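Local coordinates for protein L-lactate dehydrogenase (Trichomonas vaginalis, PDB 4UUL) that probably catalyses the NAD-dependent interconversion of pyruvate and L-lactate, as a member of the lactate and malate dehydrogenase superfamily, at residues 151-156 and 282-287; 275-280 and 286-291; 168-173 and 209-214; 162-167 and 172-177. The protein carries 1 engineered substitution. All blocks are in the same frame, centred on the assembly; numbering follows the deposited sequence. Where two conformers were deposited one is given.

Contact 1 (151-156 and 282-287); sequences FSSLSM and GVVFSF
Ser155 and Ser286 bring the two backbones to their closest approach, CA to CA 6.6 Å, where the chain leaves strand 151-153 and passes beside strand 284-291; no backbone hydrogen bond joins the segments. The bond between them runs hydroxyl to hydroxyl: Ser155 OG donates to Ser286 OG at 2.8 Å, and Ser286 OG in turn bonds to the carbonyl oxygen of Val182. This buried hydroxyl is thus gripped from two places, the loop after strand 151-153 and strand 177-183. It reaches Ser155 because it lies opposite its own backbone N (chi1 -176°), beside the carbonyl carbon. Two residues earlier on each segment the meeting is apolar on one side: Ser153 OG rests against the CG1 methyl of Val284 at 3.5 Å. Leu154, between Ser153 and Ser155, belongs to the NADH site seen in other structures of this protein, with no cofactor bound here, and Ser155 lies beside His186, the predicted proton acceptor, so the contact borders the cofactor and catalytic region. Around it, helix 242-257 packs on Leu154 and Met156, strand 265-270 brings Ser266 against both Ser155 and Ser286, and the long helix 307-337 covers Val283 and Phe285.

Contact 2 (275-280 and 286-291); sequences NPYGIK and SFPCNV
The Phe287 ring meets three residues of an Asx turn and the loop that follows it, the connection from strand 265-270 to strand 284-291. Ile279 touches the far end of the ring: its CG1 is 3.8 Å from Phe287 CE1, while its CB lies near CZ. These two side chains overlap while heading in opposite senses. Tyr277 comes instead at the ring edge, with CD2 close to the Phe287 plane and 4.2 Å from CD1; CE2 of the same tyrosine lies 4.4 Å from Pro288 CG. Asn275 crosses Phe287 at roughly a right angle, its amide plane turned 54° from the ring.

The next shell explains why these groups stay put. Asn275 CG sits between its backbone N and carbonyl carbon (chi1 78°), which folds the amide back over its own loop. There OD1 accepts from two backbone groups, Tyr277 N at 3.0 Å, closing the Asx turn, and Ile279 N at 3.3 Å. On the other arm of the amide, Asn275 ND2 donates to Ile279 O at 2.9 Å, with that oxygen only 1° out of the amide plane. Further out, Trp183 meets the Tyr277 ring edge-to-face, and the ring's outer end is fixed by two hydrogen bonds of Tyr277 OH, to Val300 O and Phe303 N.

Contact 3 (168-173 and 209-214); sequences SKLGVD and VDVLDH
Leu170 and Leu212 make the close part of this contact: Leu170 CD2 lies 3.7 Å from Leu212 CD2 and 3.8 Å from Leu212 CG, so one methyl of Leu170 is laid against the branch point of its partner. Leu170 is buried, and although its CB sets off across the line between the segments, the CD2 branch turns toward 209-214. Leu212 has CG opposite its carbonyl carbon (chi1 -64°) and an extended second torsion, which spreads both its methyls in front of helix 156-170. The second of them, CD1, also reaches the Lys169 chain, 4.0 Å from CG.

Two helix ends meet here. On one side helix 156-170 stops in a Schellman motif, where Gly171 takes a positive phi and its N bonds back to Ser168 O at 3.2 Å; on the other, the short, weakly bonded helix 208-211 gives way to the loop leading into helix 214-236. Phe199 of strand 198-201 touches both Leu170 and Val211 and so closes the inner side, while Val217 of helix 214-236 packs on Leu212.

Toward solvent the fit slackens. Val211 is exposed and grazes Leu170 with CG1, 4.4 Å from CD2. Lys169 contributes only aliphatic chain: CG, anti to the backbone N (chi1 179°), lies 3.8 Å from Leu212 CD2, and the bend at chi2 then turns the rest of the chain aside. Asp213 is the nearby opposite charge, but Lys169 NZ and Asp213 OD2 stand 6.8 Å apart, too far for a salt bridge.

Contact 4 (162-167 and 172-177); sequences AYYEVA and VDVKDV
A Schellman motif ends helix 156-170, and this contact holds its long bond: Val172 N, just beyond the motif's glycine, donates to Ala167 O in the last turn at 3.1 Å, with an N-H...O angle of 166°. With the chain turned back at that bond, the 3-10 turn 174-176 and the start of strand 177-183 lie along the helix they have just left. Ala167 is the centre of the packing. Its small CB fits among three valines, 3.8 Å from Val174 CG1, 4.0 Å from Val177 CG2 and 4.4 Å from Val172 CG2. The same Val174 methyl also touches the Tyr164 ring, CG1 to CD2 4.2 Å; beyond it, Glu57 of the second subunit packs on Tyr164, bringing the contact to the dimer interface. Deeper in, Val177 points both methyls at the helix, CG1 toward Val166 and Tyr163 and CG2 toward Ala167. Tyr163 and Val177 lie alongside each other, pointing opposite ways, and the tyrosine's first torsion, -94°, is well off staggered. It leaves the ring edge on the strand's backbone, with Tyr163 CE1 3.3 Å from Val177 O, the oxygen lying in the ring plane.

Overall arrangement
From the N terminus, the chain completes its parallel nucleotide-binding sheet with strand 151-153 and enters helix 156-170. Contact 4 closes first, a short loop in which 172-177 folds back on that helix. Its second segment overlaps the first of contact 3, which closes a longer loop holding the antiparallel strands up to helix 208-211; the two centres are 9 Å apart. Contact 2 comes later, in series with both, tying the loop before strand 284-291 to that strand. Contact 1 spans the widest loop, enclosing contacts 3 and 4, and ends on the same strand as contact 2, touching it through Phe285 and Ile279. It joins the nucleotide-binding sheet to the C-terminal domain.

Contact 1 (151-156 and 282-287)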
loop_
_atom_site.group_PDB
_atom_site.type_symbol
_atom_site.label_atom_id
_atom_site.label_comp_id
_atom_site.label_asym_id
_atom_site.label_seq_id
_atom_site.Cartn_x
_atom_site.Cartn_y
_atom_site.Cartn_z
ATOM N N PHE B 151 -16.431 18.032 7.109
ATOM C CA PHE B 151 -16.447 17.540 5.718
ATOM C C PHE B 151 -15.387 18.160 4.853
ATOM O O PHE B 151 -15.153 19.363 4.890
ATOM C CB PHE B 151 -17.806 17.875 5.064
ATOM C CG PHE B 151 -18.951 17.099 5.664
ATOM C CD1 PHE B 151 -19.283 15.846 5.192
ATOM C CD2 PHE B 151 -19.670 17.606 6.724
ATOM C CE1 PHE B 151 -20.300 15.109 5.770
ATOM C CE2 PHE B 151 -20.713 16.866 7.332
ATOM C CZ PHE B 151 -21.024 15.624 6.838
ATOM N N SER B 152 -14.811 17.341 3.979
ATOM C CA SER B 152 -13.948 17.840 2.923
ATOM C C SER B 152 -13.942 16.834 1.769
ATOM O O SER B 152 -14.393 15.709 1.954
ATOM C CB SER B 152 -12.542 18.150 3.436
ATOM O OG SER B 152 -11.876 16.996 3.852
ATOM N N SER B 153 -13.405 17.263 0.637
ATOM C CA SER B 153 -13.289 16.425 -0.528
ATOM C C SER B 153 -11.870 16.442 -1.063
ATOM O O SER B 153 -11.072 17.332 -0.775
ATOM C CB SER B 153 -14.279 16.820 -1.617
ATOM O OG SER B 153 -14.034 18.102 -2.183
ATOM N N LEU B 154 -11.497 15.363 -1.760
ATOM C CA LEU B 154 -10.130 15.110 -2.154
ATOM C C LEU B 154 -9.743 15.745 -3.486
ATOM O O LEU B 154 -10.167 15.255 -4.525
ATOM C CB LEU B 154 -9.905 13.582 -2.238
ATOM C CG LEU B 154 -8.470 13.168 -2.473
ATOM C CD1 LEU B 154 -7.582 13.565 -1.319
ATOM C CD2 LEU B 154 -8.356 11.697 -2.699
ATOM N N SER B 155 -8.846 16.708 -3.454
ATOM C CA SER B 155 -8.253 17.291 -4.661
ATOM C C SER B 155 -6.725 17.052 -4.702
ATOM O O SER B 155 -6.104 17.387 -5.704
ATOM C CB SER B 155 -8.646 18.762 -4.809
ATOM O OG SER B 155 -8.296 19.432 -3.671
ATOM N N MET B 156 -6.177 16.328 -3.718
ATOM C CA MET B 156 -4.712 16.151 -3.723
ATOM C C MET B 156 -4.155 15.231 -4.815
ATOM O O MET B 156 -2.988 15.344 -5.142
ATOM C CB MET B 156 -4.196 15.661 -2.357
ATOM C CG MET B 156 -3.937 16.814 -1.401
ATOM S SD MET B 156 -2.703 17.996 -1.929
ATOM C CE MET B 156 -1.309 16.887 -2.136
ATOM N N GLY B 282 -21.751 28.128 0.025
ATOM C CA GLY B 282 -22.860 27.253 -0.333
ATOM C C GLY B 282 -22.482 26.017 -1.136
ATOM O O GLY B 282 -23.364 25.213 -1.397
ATOM N N VAL B 283 -21.217 25.888 -1.531
ATOM C CA VAL B 283 -20.726 24.711 -2.215
ATOM C C VAL B 283 -19.439 24.255 -1.501
ATOM O O VAL B 283 -18.965 24.925 -0.581
ATOM C CB VAL B 283 -20.466 24.950 -3.694
ATOM C CG1 VAL B 283 -21.768 25.211 -4.446
ATOM C CG2 VAL B 283 -19.468 26.081 -3.916
ATOM N N VAL B 284 -18.903 23.130 -1.963
ATOM C CA VAL B 284 -17.615 22.587 -1.530
ATOM C C VAL B 284 -16.657 22.869 -2.675
ATOM O O VAL B 284 -16.914 22.482 -3.822
ATOM C CB VAL B 284 -17.744 21.103 -1.182
ATOM C CG1 VAL B 284 -16.358 20.462 -0.950
ATOM C CG2 VAL B 284 -18.658 20.915 -0.004
ATOM N N PHE B 285 -15.544 23.553 -2.377
ATOM C CA PHE B 285 -14.696 24.170 -3.399
ATOM C C PHE B 285 -13.242 23.910 -3.004
ATOM O O PHE B 285 -12.893 24.086 -1.835
ATOM C CB PHE B 285 -15.028 25.670 -3.374
ATOM C CG PHE B 285 -14.461 26.493 -4.522
ATOM C CD1 PHE B 285 -13.128 26.938 -4.531
ATOM C CD2 PHE B 285 -15.290 26.889 -5.557
ATOM C CE1 PHE B 285 -12.654 27.702 -5.560
ATOM C CE2 PHE B 285 -14.792 27.662 -6.586
ATOM C CZ PHE B 285 -13.502 28.067 -6.608
ATOM N N SER B 286 -12.411 23.465 -3.960
ATOM C CA SER B 286 -11.020 23.246 -3.634
ATOM C C SER B 286 -10.267 24.571 -3.524
ATOM O O SER B 286 -10.352 25.436 -4.413
ATOM C CB SER B 286 -10.359 22.345 -4.686
ATOM O OG SER B 286 -9.025 22.073 -4.290
ATOM N N PHE B 287 -9.623 24.753 -2.380
ATOM C CA PHE B 287 -8.802 25.937 -2.071
ATOM C C PHE B 287 -7.392 25.504 -1.701
ATOM O O PHE B 287 -7.203 24.366 -1.236
ATOM C CB PHE B 287 -9.326 26.652 -0.826
ATOM C CG PHE B 287 -10.603 27.470 -1.019
ATOM C CD1 PHE B 287 -10.558 28.747 -1.498
ATOM C CD2 PHE B 287 -11.833 26.943 -0.701
ATOM C CE1 PHE B 287 -11.685 29.518 -1.644
ATOM C CE2 PHE B 287 -12.991 27.715 -0.825
ATOM C CZ PHE B 287 -12.904 29.000 -1.268
#

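Contact 2 (275-280 and 286-291)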
loop_
_atom_site.group_PDB
_atom_site.type_symbol
_atom_site.label_atom_id
_atom_site.label_comp_id
_atom_site.label_asym_id
_atom_site.label_seq_id
_atom_site.Cartn_x
_atom_site.Cartn_y
_atom_site.Cartn_z
ATOM N N ASN B 275 -13.723 34.027 3.010
ATOM C CA ASN B 275 -12.565 33.673 2.194
ATOM C C ASN B 275 -12.045 34.825 1.357
ATOM O O ASN B 275 -12.805 35.687 0.928
ATOM C CB ASN B 275 -12.831 32.426 1.334
ATOM C CG ASN B 275 -13.679 32.722 0.109
ATOM O OD1 ASN B 275 -13.189 33.142 -0.942
ATOM N ND2 ASN B 275 -14.952 32.502 0.238
ATOM N N PRO B 276 -10.733 34.855 1.102
ATOM C CA PRO B 276 -10.245 36.077 0.446
ATOM C C PRO B 276 -10.221 35.982 -1.076
ATOM O O PRO B 276 -9.647 36.880 -1.714
ATOM C CB PRO B 276 -8.840 36.238 1.015
ATOM C CG PRO B 276 -8.405 34.821 1.237
ATOM C CD PRO B 276 -9.644 34.071 1.690
ATOM N N TYR B 277 -10.870 34.960 -1.659
ATOM C CA TYR B 277 -10.756 34.738 -3.112
ATOM C C TYR B 277 -12.060 34.947 -3.880
ATOM O O TYR B 277 -12.170 34.611 -5.058
ATOM C CB TYR B 277 -10.130 33.378 -3.377
ATOM C CG TYR B 277 -8.740 33.311 -2.778
ATOM C CD1 TYR B 277 -7.734 34.189 -3.180
ATOM C CD2 TYR B 277 -8.436 32.382 -1.799
ATOM C CE1 TYR B 277 -6.484 34.191 -2.570
ATOM C CE2 TYR B 277 -7.175 32.336 -1.218
ATOM C CZ TYR B 277 -6.192 33.228 -1.617
ATOM O OH TYR B 277 -4.931 33.252 -1.047
ATOM N N GLY B 278 -13.055 35.539 -3.211
ATOM C CA GLY B 278 -14.263 35.933 -3.902
ATOM C C GLY B 278 -15.181 34.778 -4.266
ATOM O O GLY B 278 -15.930 34.869 -5.258
ATOM N N ILE B 279 -15.157 33.713 -3.472
ATOM C CA ILE B 279 -16.021 32.568 -3.746
ATOM C C ILE B 279 -17.230 32.628 -2.802
ATOM O O ILE B 279 -17.103 32.876 -1.616
ATOM C CB ILE B 279 -15.255 31.245 -3.518
ATOM C CG1 ILE B 279 -13.911 31.274 -4.241
ATOM C CG2 ILE B 279 -16.103 30.066 -3.973
ATOM C CD1 ILE B 279 -13.954 31.558 -5.696
ATOM N N LYS B 280 -18.390 32.406 -3.370
ATOM C CA LYS B 280 -19.641 32.456 -2.619
ATOM C C LYS B 280 -19.841 31.218 -1.735
ATOM O O LYS B 280 -19.619 30.088 -2.191
ATOM C CB LYS B 280 -20.776 32.546 -3.605
ATOM C CG LYS B 280 -22.105 32.799 -2.950
ATOM C CD LYS B 280 -23.265 32.780 -3.928
ATOM C CE LYS B 280 -24.555 33.218 -3.267
ATOM N NZ LYS B 280 -24.589 34.672 -3.035
ATOM N N SER B 286 -12.411 23.465 -3.960
ATOM C CA SER B 286 -11.020 23.246 -3.634
ATOM C C SER B 286 -10.267 24.571 -3.524
ATOM O O SER B 286 -10.352 25.436 -4.413
ATOM C CB SER B 286 -10.359 22.345 -4.686
ATOM O OG SER B 286 -9.025 22.073 -4.290
ATOM N N PHE B 287 -9.623 24.753 -2.380
ATOM C CA PHE B 287 -8.802 25.937 -2.071
ATOM C C PHE B 287 -7.392 25.504 -1.701
ATOM O O PHE B 287 -7.203 24.366 -1.236
ATOM C CB PHE B 287 -9.326 26.652 -0.826
ATOM C CG PHE B 287 -10.603 27.470 -1.019
ATOM C CD1 PHE B 287 -10.558 28.747 -1.498
ATOM C CD2 PHE B 287 -11.833 26.943 -0.701
ATOM C CE1 PHE B 287 -11.685 29.518 -1.644
ATOM C CE2 PHE B 287 -12.991 27.715 -0.825
ATOM C CZ PHE B 287 -12.904 29.000 -1.268
ATOM N N PRO B 288 -6.433 26.428 -1.823
ATOM C CA PRO B 288 -5.130 26.184 -1.177
ATOM C C PRO B 288 -5.287 26.282 0.335
ATOM O O PRO B 288 -5.769 27.318 0.852
ATOM C CB PRO B 288 -4.255 27.290 -1.725
ATOM C CG PRO B 288 -5.228 28.437 -1.961
ATOM C CD PRO B 288 -6.570 27.782 -2.378
ATOM N N CYS B 289 -4.934 25.213 1.043
ATOM C CA CYS B 289 -5.154 25.131 2.472
ATOM C C CYS B 289 -3.906 24.782 3.257
ATOM O O CYS B 289 -2.971 24.135 2.739
ATOM C CB CYS B 289 -6.229 24.080 2.803
ATOM S SG CYS B 289 -7.891 24.481 2.188
ATOM N N ASN B 290 -3.917 25.182 4.514
ATOM C CA ASN B 290 -3.063 24.559 5.495
ATOM C C ASN B 290 -3.919 24.078 6.669
ATOM O O ASN B 290 -5.143 24.293 6.666
ATOM C CB ASN B 290 -1.875 25.453 5.880
ATOM C CG ASN B 290 -2.248 26.783 6.374
ATOM O OD1 ASN B 290 -3.248 26.985 7.069
ATOM N ND2 ASN B 290 -1.360 27.749 6.080
ATOM N N VAL B 291 -3.329 23.314 7.582
ATOM C CA VAL B 291 -4.116 22.767 8.694
ATOM C C VAL B 291 -3.303 23.017 9.956
ATOM O O VAL B 291 -2.093 22.775 9.984
ATOM C CB VAL B 291 -4.384 21.252 8.541
ATOM C CG1 VAL B 291 -5.306 20.805 9.657
ATOM C CG2 VAL B 291 -4.994 20.972 7.206
#

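Contact 3 (168-173 and 209-214)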
loop_
_atom_site.group_PDB
_atom_site.type_symbol
_atom_site.label_atom_id
_atom_site.label_comp_id
_atom_site.label_asym_id
_atom_site.label_seq_id
_atom_site.Cartn_x
_atom_site.Cartn_y
_atom_site.Cartn_z
ATOM N N SER B 168 8.882 17.733 -13.773
ATOM C CA SER B 168 9.528 17.053 -14.885
ATOM C C SER B 168 9.779 18.029 -16.030
ATOM O O SER B 168 10.825 17.988 -16.647
ATOM C CB SER B 168 8.758 15.801 -15.343
ATOM O OG SER B 168 7.492 16.076 -15.920
ATOM N N LYS B 169 8.833 18.924 -16.292
ATOM C CA LYS B 169 8.955 19.860 -17.391
ATOM C C LYS B 169 10.145 20.795 -17.159
ATOM O O LYS B 169 10.895 21.110 -18.084
ATOM C CB LYS B 169 7.644 20.648 -17.555
ATOM C CG LYS B 169 7.666 21.694 -18.688
ATOM C CD LYS B 169 7.604 21.038 -20.052
ATOM C CE LYS B 169 7.613 22.086 -21.140
ATOM N NZ LYS B 169 7.411 21.483 -22.479
ATOM N N LEU B 170 10.345 21.171 -15.899
ATOM C CA LEU B 170 11.420 22.081 -15.516
ATOM C C LEU B 170 12.762 21.403 -15.206
ATOM O O LEU B 170 13.751 22.087 -14.991
ATOM C CB LEU B 170 10.974 22.845 -14.272
ATOM C CG LEU B 170 9.776 23.805 -14.433
ATOM C CD1 LEU B 170 9.231 24.147 -13.054
ATOM C CD2 LEU B 170 10.154 25.070 -15.195
ATOM N N GLY B 171 12.776 20.080 -15.129
ATOM C CA GLY B 171 13.980 19.331 -14.816
ATOM C C GLY B 171 14.473 19.559 -13.396
ATOM O O GLY B 171 15.670 19.671 -13.140
ATOM N N VAL B 172 13.540 19.609 -12.456
ATOM C CA VAL B 172 13.857 19.706 -11.030
ATOM C C VAL B 172 13.093 18.607 -10.296
ATOM O O VAL B 172 12.261 17.944 -10.898
ATOM C CB VAL B 172 13.540 21.112 -10.458
ATOM C CG1 VAL B 172 14.370 22.190 -11.201
ATOM C CG2 VAL B 172 12.030 21.428 -10.500
ATOM N N ASP B 173 13.393 18.444 -9.004
ATOM C CA ASP B 173 12.667 17.542 -8.113
ATOM C C ASP B 173 11.363 18.187 -7.692
ATOM O O ASP B 173 11.233 19.418 -7.689
ATOM C CB ASP B 173 13.477 17.294 -6.843
ATOM C CG ASP B 173 14.662 16.383 -7.068
ATOM O OD1 ASP B 173 14.958 16.033 -8.231
ATOM O OD2 ASP B 173 15.287 16.021 -6.058
ATOM N N VAL B 209 5.528 30.526 -14.429
ATOM C CA VAL B 209 4.921 31.085 -15.653
ATOM C C VAL B 209 5.847 32.090 -16.354
ATOM O O VAL B 209 5.596 32.488 -17.495
ATOM C CB VAL B 209 3.575 31.780 -15.396
ATOM C CG1 VAL B 209 2.551 30.748 -14.931
ATOM C CG2 VAL B 209 3.750 32.937 -14.415
ATOM N N ASP B 210 6.941 32.484 -15.700
ATOM C CA ASP B 210 7.921 33.386 -16.314
ATOM C C ASP B 210 8.943 32.620 -17.122
ATOM O O ASP B 210 9.703 33.224 -17.863
ATOM C CB ASP B 210 8.647 34.205 -15.255
ATOM C CG ASP B 210 7.766 35.262 -14.609
ATOM O OD1 ASP B 210 6.657 35.528 -15.122
ATOM O OD2 ASP B 210 8.191 35.825 -13.578
ATOM N N VAL B 211 8.989 31.301 -16.937
ATOM C CA VAL B 211 9.956 30.452 -17.602
ATOM C C VAL B 211 9.299 29.573 -18.649
ATOM O O VAL B 211 9.802 29.445 -19.734
ATOM C CB VAL B 211 10.734 29.615 -16.588
ATOM C CG1 VAL B 211 11.643 28.622 -17.290
ATOM C CG2 VAL B 211 11.554 30.525 -15.686
ATOM N N LEU B 212 8.183 28.941 -18.308
ATOM C CA LEU B 212 7.481 28.086 -19.255
ATOM C C LEU B 212 6.662 28.882 -20.277
ATOM O O LEU B 212 6.142 29.975 -19.977
ATOM C CB LEU B 212 6.603 27.058 -18.523
ATOM C CG LEU B 212 7.440 26.087 -17.696
ATOM C CD1 LEU B 212 6.531 25.090 -17.014
ATOM C CD2 LEU B 212 8.501 25.354 -18.539
ATOM N N ASP B 213 6.555 28.325 -21.481
ATOM C CA ASP B 213 5.773 28.910 -22.574
ATOM C C ASP B 213 4.287 29.014 -22.215
ATOM O O ASP B 213 3.709 28.121 -21.606
ATOM C CB ASP B 213 5.880 28.024 -23.817
ATOM C CG ASP B 213 7.189 28.194 -24.556
ATOM O OD1 ASP B 213 8.058 28.966 -24.088
ATOM O OD2 ASP B 213 7.350 27.541 -25.608
ATOM N N HIS B 214 3.673 30.104 -22.653
ATOM C CA HIS B 214 2.271 30.358 -22.432
ATOM C C HIS B 214 1.422 29.214 -22.946
ATOM O O HIS B 214 0.434 28.841 -22.306
ATOM C CB HIS B 214 1.890 31.664 -23.139
ATOM C CG HIS B 214 0.420 31.910 -23.175
ATOM N ND1 HIS B 214 -0.396 31.395 -24.161
ATOM C CD2 HIS B 214 -0.387 32.608 -22.343
ATOM C CE1 HIS B 214 -1.644 31.747 -23.923
ATOM N NE2 HIS B 214 -1.666 32.484 -22.826
#

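Contact 4 (162-167 and 172-177)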
loop_
_atom_site.group_PDB
_atom_site.type_symbol
_atom_site.label_atom_id
_atom_site.label_comp_id
_atom_site.label_asym_id
_atom_site.label_seq_id
_atom_site.Cartn_x
_atom_site.Cartn_y
_atom_site.Cartn_z
ATOM N N ALA B 162 -0.068 17.380 -10.858
ATOM C CA ALA B 162 0.434 18.640 -11.387
ATOM C C ALA B 162 1.858 18.912 -10.962
ATOM O O ALA B 162 2.684 19.365 -11.768
ATOM C CB ALA B 162 -0.473 19.779 -10.942
ATOM N N TYR B 163 2.186 18.583 -9.710
ATOM C CA TYR B 163 3.564 18.763 -9.269
ATOM C C TYR B 163 4.548 17.909 -10.058
ATOM O O TYR B 163 5.607 18.400 -10.457
ATOM C CB TYR B 163 3.718 18.456 -7.763
ATOM C CG TYR B 163 3.605 19.676 -6.864
ATOM C CD1 TYR B 163 4.714 20.438 -6.533
ATOM C CD2 TYR B 163 2.375 20.075 -6.340
ATOM C CE1 TYR B 163 4.593 21.550 -5.722
ATOM C CE2 TYR B 163 2.232 21.179 -5.520
ATOM C CZ TYR B 163 3.369 21.912 -5.206
ATOM O OH TYR B 163 3.278 23.021 -4.401
ATOM N N TYR B 164 4.215 16.655 -10.265
ATOM C CA TYR B 164 5.162 15.826 -10.986
ATOM C C TYR B 164 5.333 16.322 -12.421
ATOM O O TYR B 164 6.447 16.398 -12.942
ATOM C CB TYR B 164 4.705 14.382 -10.934
ATOM C CG TYR B 164 5.892 13.477 -11.308
ATOM C CD1 TYR B 164 6.163 13.190 -12.631
ATOM C CD2 TYR B 164 6.753 12.931 -10.309
ATOM C CE1 TYR B 164 7.229 12.392 -13.023
ATOM C CE2 TYR B 164 7.847 12.120 -10.672
ATOM C CZ TYR B 164 8.079 11.862 -12.010
ATOM O OH TYR B 164 9.124 11.066 -12.331
ATOM N N GLU B 165 4.241 16.733 -13.059
ATOM C CA GLU B 165 4.321 17.170 -14.428
ATOM C C GLU B 165 5.194 18.410 -14.531
ATOM O O GLU B 165 6.027 18.520 -15.406
ATOM C CB GLU B 165 2.911 17.422 -14.969
ATOM C CG GLU B 165 2.811 18.198 -16.226
ATOM C CD GLU B 165 3.493 17.506 -17.426
ATOM O OE1 GLU B 165 3.712 16.270 -17.388
ATOM O OE2 GLU B 165 3.821 18.209 -18.413
ATOM N N VAL B 166 4.975 19.377 -13.652
ATOM C CA VAL B 166 5.711 20.621 -13.741
ATOM C C VAL B 166 7.163 20.420 -13.384
ATOM O O VAL B 166 8.042 20.946 -14.059
ATOM C CB VAL B 166 5.063 21.710 -12.855
ATOM C CG1 VAL B 166 5.977 22.929 -12.772
ATOM C CG2 VAL B 166 3.683 22.058 -13.419
ATOM N N ALA B 167 7.427 19.634 -12.353
ATOM C CA ALA B 167 8.807 19.365 -11.962
ATOM C C ALA B 167 9.534 18.684 -13.116
ATOM O O ALA B 167 10.661 19.024 -13.441
ATOM C CB ALA B 167 8.824 18.479 -10.700
ATOM N N VAL B 172 13.540 19.609 -12.456
ATOM C CA VAL B 172 13.857 19.706 -11.030
ATOM C C VAL B 172 13.093 18.607 -10.296
ATOM O O VAL B 172 12.261 17.944 -10.898
ATOM C CB VAL B 172 13.540 21.112 -10.458
ATOM C CG1 VAL B 172 14.370 22.190 -11.201
ATOM C CG2 VAL B 172 12.030 21.428 -10.500
ATOM N N ASP B 173 13.393 18.444 -9.004
ATOM C CA ASP B 173 12.667 17.542 -8.113
ATOM C C ASP B 173 11.363 18.187 -7.692
ATOM O O ASP B 173 11.233 19.418 -7.689
ATOM C CB ASP B 173 13.477 17.294 -6.843
ATOM C CG ASP B 173 14.662 16.383 -7.068
ATOM O OD1 ASP B 173 14.958 16.033 -8.231
ATOM O OD2 ASP B 173 15.287 16.021 -6.058
ATOM N N VAL B 174 10.367 17.392 -7.329
ATOM C CA VAL B 174 9.116 17.973 -6.838
ATOM C C VAL B 174 9.308 18.868 -5.620
ATOM O O VAL B 174 8.608 19.867 -5.482
ATOM C CB VAL B 174 7.994 16.915 -6.551
ATOM C CG1 VAL B 174 7.514 16.259 -7.845
ATOM C CG2 VAL B 174 8.428 15.879 -5.557
ATOM N N LYS B 175 10.273 18.573 -4.760
ATOM C CA LYS B 175 10.504 19.421 -3.596
ATOM C C LYS B 175 10.944 20.844 -3.939
ATOM O O LYS B 175 10.871 21.730 -3.077
ATOM C CB LYS B 175 11.566 18.826 -2.692
ATOM C CG LYS B 175 12.943 18.823 -3.326
ATOM C CD LYS B 175 13.994 18.407 -2.325
ATOM C CE LYS B 175 15.393 18.297 -2.966
ATOM N NZ LYS B 175 15.949 19.543 -3.526
ATOM N N ASP B 176 11.398 21.057 -5.173
ATOM C CA ASP B 176 11.880 22.371 -5.581
ATOM C C ASP B 176 10.854 23.191 -6.332
ATOM O O ASP B 176 11.192 24.235 -6.856
ATOM C CB ASP B 176 13.149 22.206 -6.397
ATOM C CG ASP B 176 14.323 21.820 -5.515
ATOM O OD1 ASP B 176 14.452 22.428 -4.411
ATOM O OD2 ASP B 176 15.069 20.902 -5.892
ATOM N N VAL B 177 9.609 22.713 -6.380
ATOM C CA VAL B 177 8.490 23.454 -6.972
ATOM C C VAL B 177 7.581 23.776 -5.803
ATOM O O VAL B 177 7.488 22.990 -4.878
ATOM C CB VAL B 177 7.765 22.630 -8.026
ATOM C CG1 VAL B 177 6.600 23.399 -8.634
ATOM C CG2 VAL B 177 8.739 22.186 -9.107
#